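Putative neuraminyllactose-binding hemagglutinin homolog (Helicobacter pylori, PDB 3BGH) is of uncertain function but may act as an outer-membrane lipoprotein adhesin that binds sialylated (neuraminyllactose) receptors. Local coordinates at residues Leu21-Pro26 with Gln196-Val201; Glu43-Ile48 with Phe82-Glu87; Asn49-Glu54 with Val106-Asp111; Leu100-Asn105 with Gly130-Asn135; Phe148-Ser153 with Val203-Glu208. One frame throughout, in Å; residues are numbered along the deposited sequence.

Contact 1: residues Leu21-Pro26 with Gln196-Val201; sequences LHFHYP and QAYHKV
The loop 21-26, without regular structure of its own, passes alongside the helical segment 196-201, coming within 6.0 Å between the CA atoms of F23 and Y198. F23 is the centre of an inverse gamma turn, whose bond from H24 N to H22 O is weak. No hydrogen bond links the segments, so aromatic side chains carry the contact. Y198, with CG anti to the backbone N (chi1 -176°), lays one ring face against the turn: F23 CB stands 3.8 Å from the ring centroid as a CH-pi contact. F23 C lies over the same face, 3.5 Å from Y198 CE2. The F23 ring runs nearly parallel to that of Y198 but is slid so far aside that they barely overlap. Farther along, Y25 CD1 meets H199 ND1 at 3.7 Å, the rings oblique. Q67 accepts from both Y198 OH and Y25 N, while F60 sets its ring edge-to-face with F23 and Y198. The result is an aromatic cluster joining an N-terminal loop to helices 54-73 and 186-208.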
# COMPACT_ATOMS: atom_id res chain seq x y z
N LEU A 21 -8.19 -18.97 8.05
CA LEU A 21 -7.68 -17.72 8.58
C LEU A 21 -6.95 -18.03 9.87
O LEU A 21 -7.34 -18.93 10.60
CB LEU A 21 -8.81 -16.75 8.84
CG LEU A 21 -9.36 -15.96 7.67
CD1 LEU A 21 -10.48 -15.03 8.18
CD2 LEU A 21 -8.27 -15.17 7.00
N HIS A 22 -5.86 -17.32 10.16
CA HIS A 22 -5.19 -17.55 11.42
C HIS A 22 -4.62 -16.30 12.03
O HIS A 22 -3.41 -16.13 12.11
CB HIS A 22 -4.13 -18.64 11.31
CG HIS A 22 -3.74 -19.22 12.63
ND1 HIS A 22 -2.45 -19.15 13.13
CD2 HIS A 22 -4.48 -19.83 13.59
CE1 HIS A 22 -2.41 -19.72 14.32
NE2 HIS A 22 -3.63 -20.14 14.62
N PHE A 23 -5.52 -15.43 12.50
CA PHE A 23 -5.11 -14.17 13.10
C PHE A 23 -4.81 -14.38 14.60
O PHE A 23 -5.51 -13.87 15.46
CB PHE A 23 -6.13 -13.06 12.77
CG PHE A 23 -6.36 -12.87 11.25
CD1 PHE A 23 -5.51 -13.45 10.30
CD2 PHE A 23 -7.42 -12.09 10.78
CE1 PHE A 23 -5.71 -13.26 8.93
CE2 PHE A 23 -7.62 -11.88 9.40
CZ PHE A 23 -6.77 -12.46 8.48
N HIS A 24 -3.76 -15.15 14.89
CA HIS A 24 -3.31 -15.44 16.27
C HIS A 24 -1.79 -15.68 16.30
O HIS A 24 -1.25 -16.48 15.53
CB HIS A 24 -4.10 -16.63 16.90
CG HIS A 24 -3.75 -16.95 18.34
ND1 HIS A 24 -2.94 -18.01 18.69
CD2 HIS A 24 -4.13 -16.36 19.50
CE1 HIS A 24 -2.82 -18.05 20.01
NE2 HIS A 24 -3.53 -17.06 20.52
N TYR A 25 -1.09 -14.94 17.16
CA TYR A 25 0.35 -15.11 17.30
C TYR A 25 0.53 -15.52 18.75
O TYR A 25 -0.02 -14.85 19.63
CB TYR A 25 1.06 -13.78 16.95
CG TYR A 25 2.52 -13.69 17.34
CD1 TYR A 25 3.49 -14.40 16.62
CD2 TYR A 25 2.94 -12.90 18.42
CE1 TYR A 25 4.85 -14.33 16.97
CE2 TYR A 25 4.31 -12.82 18.79
CZ TYR A 25 5.26 -13.54 18.05
OH TYR A 25 6.61 -13.50 18.34
N PRO A 26 1.24 -16.64 19.02
CA PRO A 26 1.33 -17.05 20.43
C PRO A 26 2.18 -16.10 21.29
O PRO A 26 3.39 -16.01 21.10
CB PRO A 26 1.97 -18.45 20.35
CG PRO A 26 2.73 -18.45 19.04
CD PRO A 26 1.94 -17.57 18.11
N GLN A 196 0.16 -14.18 6.82
CA GLN A 196 1.55 -13.79 6.88
C GLN A 196 1.64 -12.33 7.28
O GLN A 196 2.54 -11.97 7.99
CB GLN A 196 2.25 -13.95 5.54
CG GLN A 196 2.71 -15.33 5.17
CD GLN A 196 3.47 -15.33 3.82
OE1 GLN A 196 3.01 -15.91 2.83
NE2 GLN A 196 4.62 -14.65 3.80
N ALA A 197 0.70 -11.50 6.84
CA ALA A 197 0.73 -10.11 7.27
C ALA A 197 0.39 -9.96 8.75
O ALA A 197 0.96 -9.10 9.45
CB ALA A 197 -0.19 -9.23 6.40
N TYR A 198 -0.55 -10.77 9.23
CA TYR A 198 -0.94 -10.67 10.62
C TYR A 198 0.25 -11.07 11.51
O TYR A 198 0.57 -10.36 12.44
CB TYR A 198 -2.16 -11.55 10.95
CG TYR A 198 -2.59 -11.35 12.39
CD1 TYR A 198 -3.54 -10.40 12.73
CD2 TYR A 198 -2.00 -12.07 13.43
CE1 TYR A 198 -3.93 -10.21 14.05
CE2 TYR A 198 -2.38 -11.88 14.74
CZ TYR A 198 -3.32 -10.96 15.05
OH TYR A 198 -3.67 -10.77 16.38
N HIS A 199 0.88 -12.20 11.20
CA HIS A 199 2.07 -12.68 11.90
C HIS A 199 3.15 -11.58 11.93
O HIS A 199 3.56 -11.18 13.01
CB HIS A 199 2.58 -14.00 11.26
CG HIS A 199 3.83 -14.55 11.89
ND1 HIS A 199 3.82 -15.34 13.03
CD2 HIS A 199 5.13 -14.49 11.50
CE1 HIS A 199 5.05 -15.70 13.33
NE2 HIS A 199 5.87 -15.21 12.41
N LYS A 200 3.57 -11.05 10.76
CA LYS A 200 4.53 -9.95 10.71
C LYS A 200 4.16 -8.72 11.55
O LYS A 200 5.05 -8.16 12.20
CB LYS A 200 4.84 -9.51 9.26
CG LYS A 200 6.00 -8.49 9.19
CD LYS A 200 6.21 -7.86 7.79
CE LYS A 200 7.52 -7.05 7.71
NZ LYS A 200 7.89 -6.57 6.34
N VAL A 201 2.89 -8.29 11.54
CA VAL A 201 2.52 -7.11 12.37
C VAL A 201 2.73 -7.40 13.88
O VAL A 201 3.36 -6.62 14.61
CB VAL A 201 1.04 -6.57 12.11
CG1 VAL A 201 0.70 -5.49 13.08
CG2 VAL A 201 0.91 -6.01 10.71

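Contact 2: residues Glu43-Ile48 with Phe82-Glu87; sequences EPKIEI and FKDASE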
# COMPACT_ATOMS: atom_id res chain seq x y z
N GLU A 43 -9.17 0.98 18.83
CA GLU A 43 -9.43 -0.10 17.89
C GLU A 43 -8.72 0.26 16.58
O GLU A 43 -8.91 1.37 16.10
CB GLU A 43 -10.95 -0.29 17.67
CG GLU A 43 -11.38 -1.60 16.92
CD GLU A 43 -12.92 -1.82 16.85
OE1 GLU A 43 -13.66 -0.91 16.36
OE2 GLU A 43 -13.39 -2.92 17.25
N PRO A 44 -7.91 -0.66 16.02
CA PRO A 44 -7.10 -0.37 14.84
C PRO A 44 -7.99 -0.11 13.64
O PRO A 44 -9.00 -0.80 13.46
CB PRO A 44 -6.31 -1.67 14.61
CG PRO A 44 -6.32 -2.37 15.89
CD PRO A 44 -7.71 -2.05 16.44
N LYS A 45 -7.65 0.90 12.86
CA LYS A 45 -8.31 1.22 11.59
C LYS A 45 -7.46 0.74 10.41
O LYS A 45 -6.47 1.39 10.07
CB LYS A 45 -8.48 2.73 11.48
CG LYS A 45 -9.84 3.23 11.88
CD LYS A 45 -10.02 3.35 13.39
CE LYS A 45 -11.49 3.70 13.75
NZ LYS A 45 -11.83 3.21 15.13
N ILE A 46 -7.80 -0.41 9.83
CA ILE A 46 -7.07 -0.98 8.70
C ILE A 46 -7.98 -1.09 7.48
O ILE A 46 -8.84 -1.95 7.43
CB ILE A 46 -6.48 -2.40 8.99
CG1 ILE A 46 -5.87 -2.54 10.41
CG2 ILE A 46 -5.50 -2.84 7.90
CD1 ILE A 46 -4.62 -1.73 10.69
N GLU A 47 -7.79 -0.22 6.50
CA GLU A 47 -8.52 -0.26 5.24
C GLU A 47 -8.05 -1.45 4.38
O GLU A 47 -6.97 -1.98 4.58
CB GLU A 47 -8.30 1.04 4.48
CG GLU A 47 -8.78 2.27 5.22
CD GLU A 47 -8.76 3.51 4.36
OE1 GLU A 47 -9.41 3.48 3.27
OE2 GLU A 47 -8.10 4.52 4.75
N ILE A 48 -8.88 -1.87 3.43
CA ILE A 48 -8.58 -3.05 2.61
C ILE A 48 -8.99 -2.69 1.21
O ILE A 48 -9.73 -1.73 1.04
CB ILE A 48 -9.36 -4.30 3.05
CG1 ILE A 48 -10.84 -3.97 3.29
CG2 ILE A 48 -8.74 -4.94 4.31
CD1 ILE A 48 -11.71 -5.11 3.09
N PHE A 82 -10.96 1.44 23.75
CA PHE A 82 -12.02 2.30 23.22
C PHE A 82 -12.04 2.12 21.72
O PHE A 82 -11.10 1.56 21.16
CB PHE A 82 -11.76 3.76 23.61
CG PHE A 82 -11.79 4.01 25.10
CD1 PHE A 82 -13.00 4.15 25.78
CD2 PHE A 82 -10.60 4.09 25.83
CE1 PHE A 82 -13.04 4.36 27.16
CE2 PHE A 82 -10.61 4.30 27.21
CZ PHE A 82 -11.84 4.45 27.87
N LYS A 83 -13.11 2.56 21.06
CA LYS A 83 -13.17 2.43 19.60
C LYS A 83 -12.73 3.68 18.83
O LYS A 83 -12.38 3.58 17.65
CB LYS A 83 -14.53 1.93 19.12
CG LYS A 83 -14.60 0.40 19.09
CD LYS A 83 -15.99 -0.14 18.71
CE LYS A 83 -16.05 -1.67 18.99
NZ LYS A 83 -17.33 -2.30 18.53
N ASP A 84 -12.76 4.84 19.48
CA ASP A 84 -12.30 6.11 18.91
C ASP A 84 -11.68 6.93 20.04
O ASP A 84 -12.00 6.70 21.22
CB ASP A 84 -13.45 6.88 18.25
CG ASP A 84 -14.04 6.15 17.01
OD1 ASP A 84 -13.29 5.81 16.06
OD2 ASP A 84 -15.27 5.94 16.97
N ALA A 85 -10.78 7.86 19.72
CA ALA A 85 -10.10 8.66 20.75
C ALA A 85 -11.04 9.61 21.48
O ALA A 85 -10.81 9.99 22.63
CB ALA A 85 -8.93 9.42 20.15
N SER A 86 -12.12 9.98 20.80
CA SER A 86 -13.14 10.85 21.36
C SER A 86 -13.93 10.19 22.49
O SER A 86 -14.53 10.88 23.32
CB SER A 86 -14.09 11.32 20.24
OG SER A 86 -14.56 10.21 19.47
N GLU A 87 -13.93 8.86 22.54
CA GLU A 87 -14.60 8.13 23.63
C GLU A 87 -13.75 8.03 24.90
O GLU A 87 -14.16 7.38 25.86
CB GLU A 87 -15.00 6.71 23.21
CG GLU A 87 -15.90 6.61 21.99
CD GLU A 87 -16.20 5.16 21.59
OE1 GLU A 87 -15.62 4.21 22.18
OE2 GLU A 87 -17.03 4.96 20.67
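E43 and K83 have the largest share of this surface contact, their side chains lying side by side and pointing the same way. E43 has CG anti to the backbone N (chi1 -168°) and an extended chain beyond it, so that its carboxylate rests along the equally extended aliphatic part of K83; OE1 of E43 is 3.2 Å from CG of K83. The charged ends do not quite meet, since E43 OE2 and K83 NZ remain 4.2 Å apart, and any attraction there is presumably modest. E43 N makes a weak hydrogen bond of 3.1 Å to F82 O, at the end of the pairing between the parallel strands 38-48 and 78-82. These two strands are linked through helix 54-73, a beta-alpha-beta crossover, and the contact lies where strand 78-82 gives way to a loop. A bend at chi2 (80°) brings K45 NZ into a salt bridge with D84 OD1, 3.1 Å away, the ammonium coming from above the carboxylate plane and the side chains crossing at about a right angle. On the loop itself, K83 N donates to E87 OE1 at 3.2 Å, almost straight at 166°, tying the loop's start to its short 3-10 segment.

Contact 3: residues Asn49-Glu54 with Val106-Asp111; sequences NKVIPE and VAILED
V106 opens the strand segment with its carbonyl: N49 N donates weakly to V106 O at 3.5 Å, and I52 CD1 packs near the same oxygen. A107 follows, its CB 3.5 Å from CG of N49, so that the methyl lies against the amide. I108 is held most firmly. The N49 side chain, with CG in the crowded position between the backbone N and the carbonyl carbon (chi1 76°), accepts from I108 N through OD1 at 2.9 Å and returns ND2 to I108 O, also at 2.9 Å, much as the backbone of an adjacent strand would. Both donors stand above the carbonyl planes they address, and N49 ND2 also bonds E47 of the second subunit. The I108 side chain meets the turn through CD1, 3.8 Å from I52 CD1, the two chains crossing at about a right angle. E110 reaches toward V51 tip to tip, its OE2 3.2 Å from V51 CG2. A type I turn from N49 to I52, closed by I52 N to N49 O, presents N49, V51 and I52 to the strand. It connects strand 38-48 to helix 54-73, with P53 as N-cap, and lies against strand 98-114, while I190 and M194 of helix 186-208 pack alongside.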
# COMPACT_ATOMS: atom_id res chain seq x y z
N ASN A 49 -8.48 -3.40 0.20
CA ASN A 49 -8.95 -3.17 -1.17
C ASN A 49 -10.06 -4.17 -1.55
O ASN A 49 -10.41 -5.04 -0.76
CB ASN A 49 -7.78 -3.20 -2.17
CG ASN A 49 -7.29 -4.61 -2.46
OD1 ASN A 49 -7.13 -5.42 -1.56
ND2 ASN A 49 -7.04 -4.90 -3.71
N LYS A 50 -10.60 -4.06 -2.77
CA LYS A 50 -11.88 -4.71 -3.13
C LYS A 50 -11.88 -6.25 -3.14
O LYS A 50 -12.92 -6.91 -3.04
CB LYS A 50 -12.36 -4.17 -4.48
CG LYS A 50 -11.69 -4.74 -5.72
CD LYS A 50 -12.30 -4.09 -6.96
CE LYS A 50 -11.62 -4.57 -8.26
NZ LYS A 50 -12.08 -3.80 -9.51
N VAL A 51 -10.69 -6.81 -3.23
CA VAL A 51 -10.45 -8.24 -3.36
C VAL A 51 -10.64 -8.98 -2.02
O VAL A 51 -10.92 -10.19 -2.00
CB VAL A 51 -9.05 -8.37 -3.99
CG1 VAL A 51 -8.15 -9.35 -3.28
CG2 VAL A 51 -9.18 -8.61 -5.51
N ILE A 52 -10.52 -8.24 -0.92
CA ILE A 52 -10.55 -8.77 0.46
C ILE A 52 -11.96 -8.63 1.14
O ILE A 52 -12.49 -7.55 1.24
CB ILE A 52 -9.47 -8.07 1.37
CG1 ILE A 52 -8.07 -8.29 0.81
CG2 ILE A 52 -9.55 -8.55 2.81
CD1 ILE A 52 -6.94 -7.42 1.45
N PRO A 53 -12.55 -9.74 1.60
CA PRO A 53 -13.86 -9.66 2.28
C PRO A 53 -13.81 -8.77 3.53
O PRO A 53 -12.86 -8.85 4.30
CB PRO A 53 -14.16 -11.11 2.68
CG PRO A 53 -13.29 -11.96 1.68
CD PRO A 53 -12.06 -11.12 1.45
N GLU A 54 -14.83 -7.94 3.71
CA GLU A 54 -14.97 -7.10 4.90
C GLU A 54 -14.82 -7.85 6.21
O GLU A 54 -14.31 -7.29 7.20
CB GLU A 54 -16.33 -6.40 4.91
CG GLU A 54 -16.45 -5.19 3.96
CD GLU A 54 -17.78 -4.49 4.12
OE1 GLU A 54 -17.79 -3.22 4.13
OE2 GLU A 54 -18.83 -5.20 4.27
N VAL A 106 -4.11 -2.65 3.86
CA VAL A 106 -3.52 -3.78 3.18
C VAL A 106 -4.34 -4.05 1.93
O VAL A 106 -5.57 -4.01 1.96
CB VAL A 106 -3.34 -5.03 4.10
CG1 VAL A 106 -4.65 -5.53 4.62
CG2 VAL A 106 -2.64 -6.16 3.33
N ALA A 107 -3.66 -4.28 0.82
CA ALA A 107 -4.32 -4.53 -0.44
C ALA A 107 -3.68 -5.73 -1.06
O ALA A 107 -2.49 -5.99 -0.87
CB ALA A 107 -4.20 -3.33 -1.33
N ILE A 108 -4.48 -6.50 -1.79
CA ILE A 108 -3.96 -7.64 -2.52
C ILE A 108 -4.13 -7.41 -4.05
O ILE A 108 -5.20 -7.04 -4.55
CB ILE A 108 -4.55 -8.95 -1.96
CG1 ILE A 108 -3.91 -9.19 -0.60
CG2 ILE A 108 -4.25 -10.14 -2.88
CD1 ILE A 108 -4.55 -10.17 0.26
N LEU A 109 -3.02 -7.54 -4.76
CA LEU A 109 -3.00 -7.49 -6.21
C LEU A 109 -2.99 -8.91 -6.73
O LEU A 109 -2.33 -9.79 -6.20
CB LEU A 109 -1.76 -6.77 -6.69
CG LEU A 109 -1.75 -5.24 -6.60
CD1 LEU A 109 -1.79 -4.72 -5.16
CD2 LEU A 109 -0.52 -4.76 -7.28
N GLU A 110 -3.75 -9.12 -7.79
CA GLU A 110 -3.98 -10.46 -8.33
C GLU A 110 -3.30 -10.59 -9.67
O GLU A 110 -3.15 -9.59 -10.38
CB GLU A 110 -5.49 -10.75 -8.43
CG GLU A 110 -6.12 -10.90 -7.05
CD GLU A 110 -7.61 -11.21 -7.08
OE1 GLU A 110 -8.25 -11.03 -8.13
OE2 GLU A 110 -8.14 -11.63 -6.02
N ASP A 111 -2.88 -11.81 -9.98
CA ASP A 111 -2.49 -12.20 -11.34
C ASP A 111 -1.23 -11.47 -11.82
O ASP A 111 -1.22 -10.79 -12.85
CB ASP A 111 -3.67 -12.05 -12.33
CG ASP A 111 -4.80 -13.07 -12.08
OD1 ASP A 111 -4.55 -14.19 -11.58
OD2 ASP A 111 -5.97 -12.75 -12.39

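Contact 4: residues Leu100-Asn105 with Gly130-Asn135; sequences LRMDGN and GYLNLN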
# COMPACT_ATOMS: atom_id res chain seq x y z
N LEU A 100 -2.09 4.29 22.33
CA LEU A 100 -1.65 3.62 21.15
C LEU A 100 -2.81 3.57 20.17
O LEU A 100 -3.96 3.34 20.55
CB LEU A 100 -1.16 2.23 21.48
CG LEU A 100 0.12 2.05 22.29
CD1 LEU A 100 0.34 0.57 22.48
CD2 LEU A 100 1.31 2.65 21.54
N ARG A 101 -2.49 3.76 18.90
CA ARG A 101 -3.45 4.14 17.88
C ARG A 101 -2.90 3.76 16.48
O ARG A 101 -2.00 4.42 15.95
CB ARG A 101 -3.74 5.66 18.04
CG ARG A 101 -4.33 6.33 16.86
CD ARG A 101 -5.12 7.56 17.28
NE ARG A 101 -6.31 7.67 16.43
CZ ARG A 101 -7.05 8.77 16.30
NH1 ARG A 101 -6.73 9.89 16.94
NH2 ARG A 101 -8.12 8.75 15.51
N MET A 102 -3.43 2.67 15.93
CA MET A 102 -2.94 2.02 14.73
C MET A 102 -3.83 2.32 13.50
O MET A 102 -5.03 2.06 13.52
CB MET A 102 -2.86 0.51 14.96
CG MET A 102 -1.87 -0.20 14.02
SD MET A 102 -1.93 -2.01 14.14
CE MET A 102 -2.07 -2.17 15.96
N ASP A 103 -3.21 2.86 12.45
CA ASP A 103 -3.88 3.10 11.19
C ASP A 103 -3.06 2.58 10.00
O ASP A 103 -1.83 2.51 10.06
CB ASP A 103 -4.19 4.59 11.03
CG ASP A 103 -4.98 5.16 12.23
OD1 ASP A 103 -6.20 5.38 12.10
OD2 ASP A 103 -4.36 5.40 13.30
N GLY A 104 -3.75 2.23 8.92
CA GLY A 104 -3.10 1.72 7.72
C GLY A 104 -4.01 1.03 6.72
O GLY A 104 -5.21 1.28 6.67
N ASN A 105 -3.40 0.17 5.90
CA ASN A 105 -4.14 -0.54 4.88
C ASN A 105 -3.37 -1.69 4.39
O ASN A 105 -2.13 -1.73 4.48
CB ASN A 105 -4.46 0.38 3.65
CG ASN A 105 -3.28 0.53 2.73
OD1 ASN A 105 -2.37 1.33 3.01
ND2 ASN A 105 -3.25 -0.25 1.65
N GLY A 130 0.70 -2.28 1.09
CA GLY A 130 0.15 -1.66 2.26
C GLY A 130 1.19 -1.46 3.34
O GLY A 130 2.34 -1.74 3.16
N TYR A 131 0.75 -0.97 4.47
CA TYR A 131 1.64 -0.43 5.43
C TYR A 131 0.81 -0.07 6.69
O TYR A 131 -0.26 0.51 6.59
CB TYR A 131 2.34 0.82 4.82
CG TYR A 131 3.40 1.42 5.70
CD1 TYR A 131 4.75 1.11 5.53
CD2 TYR A 131 3.06 2.31 6.72
CE1 TYR A 131 5.74 1.66 6.37
CE2 TYR A 131 4.05 2.89 7.56
CZ TYR A 131 5.37 2.56 7.36
OH TYR A 131 6.30 3.12 8.20
N LEU A 132 1.31 -0.47 7.85
CA LEU A 132 0.67 -0.15 9.10
C LEU A 132 1.48 0.82 9.93
O LEU A 132 2.70 0.68 10.08
CB LEU A 132 0.41 -1.40 9.90
CG LEU A 132 -1.01 -1.91 9.74
CD1 LEU A 132 -1.28 -2.39 8.33
CD2 LEU A 132 -1.28 -3.03 10.75
N ASN A 133 0.78 1.78 10.49
CA ASN A 133 1.41 2.73 11.35
C ASN A 133 0.86 2.72 12.76
O ASN A 133 -0.32 3.05 12.98
CB ASN A 133 1.26 4.12 10.78
CG ASN A 133 2.18 5.08 11.44
OD1 ASN A 133 3.41 5.01 11.28
ND2 ASN A 133 1.60 5.99 12.22
N LEU A 134 1.72 2.38 13.72
CA LEU A 134 1.39 2.54 15.12
C LEU A 134 1.79 3.93 15.66
O LEU A 134 2.97 4.23 15.74
CB LEU A 134 2.07 1.43 15.91
CG LEU A 134 1.76 1.35 17.41
CD1 LEU A 134 0.27 1.24 17.64
CD2 LEU A 134 2.45 0.14 17.97
N ASN A 135 0.81 4.75 16.06
CA ASN A 135 1.10 6.06 16.68
C ASN A 135 1.15 6.05 18.21
O ASN A 135 0.28 5.48 18.87
CB ASN A 135 0.16 7.18 16.16
CG ASN A 135 0.72 7.91 14.92
OD1 ASN A 135 1.82 7.60 14.46
ND2 ASN A 135 -0.00 8.90 14.42
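The flat groups of N105, Y131, N133 and N135 stand on one side of the two strands, together with R101 and D103. Along strand 130-135, N133 ND2 makes a weak 2.8 Å hydrogen bond to N135 OD1, which also bonds S147. At the N105-G130 end of the pairing the N105 amide lies over G130, its ND2 3.7 Å from G130 CA, while its OD1 bonds S129 of the second subunit. The Y131 ring packs on D151 and on L109 of the second subunit. The opposite side is apolar: M102 SD reaches L132 CD2 at 3.6 Å, the chains crossing obliquely, and L134 CD1 lies beside M102 CB. D103 and N133 make the tightest rung, N133 N to D103 O at 2.7 Å nearly along the C=O axis, and D103 N to N133 O in the carbonyl plane. R101-N135 and N105-Y131 are the other hydrogen-bonded pairs, although R101 N bonds weakly. This is the antiparallel beta hairpin of strands 98-114 and 123-137, with helices 54-73 and 186-208 on its apolar face.

Contact 5: residues Phe148-Ser153 with Val203-Glu208; sequences FGIDVS and VHITKE
F148 has CG anti to the backbone N (chi1 162°), which directs its ring from the strand toward the helix. E208 does likewise from its own backbone but then bends at chi2 (57°), laying its carboxylate parallel to the ring above the CD2-CE2 side, the planes 3° apart. E208 CG sits over the centre of one face, 3.5 Å from the F148 centroid, a CH-pi contact made by an acidic side chain's methylene. The ring edge, in plane, receives I205, whose CG1 is 3.9 Å from F148 CE1. Here helix 186-208 packs over strand 144-161, outermost in the mixed sheet within this chain, the axes of the short segments running roughly antiparallel, 9.2 Å apart at closest approach. Two residues farther along the strand, I150 meets the same helical face. The I150 side chain crosses that of I205 at about a right angle, I150 CD1 3.8 Å from I205 CG1, and runs past H204 in the opposite direction, I150 CG1 3.9 Å from H204 CB. Beyond I150 the strand is interrupted at an Asx turn, where D151 OD1 accepts from S153 N at 2.7 Å and from S153 OG through its syn lone pair. The D151 carbonyl is in turn bonded by K200 of the helix.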
# COMPACT_ATOMS: atom_id res chain seq x y z
N PHE A 148 5.66 4.24 14.59
CA PHE A 148 6.41 3.03 14.28
C PHE A 148 5.63 2.33 13.16
O PHE A 148 4.43 2.11 13.28
CB PHE A 148 6.59 2.15 15.53
CG PHE A 148 6.96 0.71 15.23
CD1 PHE A 148 6.01 -0.29 15.33
CD2 PHE A 148 8.27 0.36 14.87
CE1 PHE A 148 6.33 -1.65 15.08
CE2 PHE A 148 8.62 -0.99 14.58
CZ PHE A 148 7.64 -2.01 14.70
N GLY A 149 6.32 2.03 12.07
CA GLY A 149 5.70 1.45 10.90
C GLY A 149 6.01 -0.02 10.68
O GLY A 149 7.08 -0.50 11.02
N ILE A 150 5.04 -0.75 10.14
CA ILE A 150 5.29 -2.07 9.65
C ILE A 150 4.81 -2.06 8.23
O ILE A 150 3.63 -1.77 7.96
CB ILE A 150 4.59 -3.15 10.46
CG1 ILE A 150 4.72 -2.88 11.96
CG2 ILE A 150 5.16 -4.50 10.10
CD1 ILE A 150 3.44 -2.31 12.60
N ASP A 151 5.75 -2.28 7.34
CA ASP A 151 5.48 -2.50 5.94
C ASP A 151 4.97 -3.94 5.77
O ASP A 151 5.62 -4.93 6.21
CB ASP A 151 6.79 -2.32 5.17
CG ASP A 151 6.65 -2.54 3.67
OD1 ASP A 151 5.57 -2.92 3.15
OD2 ASP A 151 7.66 -2.36 3.00
N VAL A 152 3.82 -4.07 5.11
CA VAL A 152 3.23 -5.38 4.89
C VAL A 152 3.11 -5.65 3.39
O VAL A 152 2.34 -6.49 2.97
CB VAL A 152 1.80 -5.49 5.54
CG1 VAL A 152 1.88 -5.52 7.09
CG2 VAL A 152 0.82 -4.39 5.00
N SER A 153 3.87 -4.94 2.57
CA SER A 153 3.84 -5.20 1.13
C SER A 153 4.80 -6.32 0.69
O SER A 153 5.61 -6.80 1.47
CB SER A 153 4.15 -3.91 0.40
OG SER A 153 5.54 -3.65 0.47
N VAL A 203 4.60 -9.61 15.41
CA VAL A 203 6.02 -9.78 15.74
C VAL A 203 6.74 -8.44 15.83
O VAL A 203 7.55 -8.21 16.73
CB VAL A 203 6.76 -10.62 14.68
CG1 VAL A 203 8.27 -10.54 14.88
CG2 VAL A 203 6.33 -12.08 14.72
N HIS A 204 6.50 -7.56 14.88
CA HIS A 204 7.21 -6.30 14.87
C HIS A 204 6.72 -5.42 16.00
O HIS A 204 7.51 -4.81 16.65
CB HIS A 204 7.09 -5.61 13.50
CG HIS A 204 7.97 -6.21 12.44
ND1 HIS A 204 8.69 -5.45 11.55
CD2 HIS A 204 8.24 -7.50 12.14
CE1 HIS A 204 9.37 -6.24 10.75
NE2 HIS A 204 9.11 -7.50 11.08
N ILE A 205 5.41 -5.35 16.22
CA ILE A 205 4.92 -4.52 17.31
C ILE A 205 5.31 -5.07 18.68
O ILE A 205 5.68 -4.31 19.55
CB ILE A 205 3.41 -4.33 17.29
CG1 ILE A 205 3.01 -3.31 16.23
CG2 ILE A 205 2.94 -3.76 18.64
CD1 ILE A 205 1.50 -3.22 16.01
N THR A 206 5.24 -6.38 18.87
CA THR A 206 5.58 -6.94 20.17
C THR A 206 7.04 -6.66 20.46
O THR A 206 7.37 -6.36 21.61
CB THR A 206 5.33 -8.46 20.27
OG1 THR A 206 5.92 -9.10 19.14
CG2 THR A 206 3.84 -8.77 20.33
N LYS A 207 7.90 -6.75 19.44
CA LYS A 207 9.31 -6.42 19.66
C LYS A 207 9.53 -4.91 19.85
O LYS A 207 10.45 -4.50 20.58
CB LYS A 207 10.23 -7.00 18.59
CG LYS A 207 10.32 -8.52 18.70
CD LYS A 207 10.89 -9.21 17.44
CE LYS A 207 10.92 -10.74 17.65
NZ LYS A 207 11.74 -11.46 16.61
N GLU A 208 8.67 -4.09 19.23
CA GLU A 208 8.82 -2.66 19.41
C GLU A 208 8.39 -2.18 20.78
O GLU A 208 8.90 -1.19 21.26
CB GLU A 208 8.08 -1.84 18.34
CG GLU A 208 8.56 -0.38 18.26
CD GLU A 208 10.09 -0.24 17.98
OE1 GLU A 208 10.60 0.90 18.06
OE2 GLU A 208 10.79 -1.24 17.68

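From the N terminus, the loop 21-26 is the first partner of contact 1, which closes only at helix 186-208 and so encloses contacts 2, 3 and 4. Contacts 2 and 3 cross: strand 38-48 meets the loop 82-87, and the turn after it meets 106-111. Contact 3 also crosses contact 4, sharing strand 98-114, whereas contact 2 is complete before contact 4 begins. Contact 5 opens inside the span of contact 1 but closes beyond it, so those two cross on one helix. E47 O to V106 N links contacts 2 and 3, and L132 N to I150 O carries the sheet from contact 4 to contact 5. Contacts 3 and 4 both touch the second subunit.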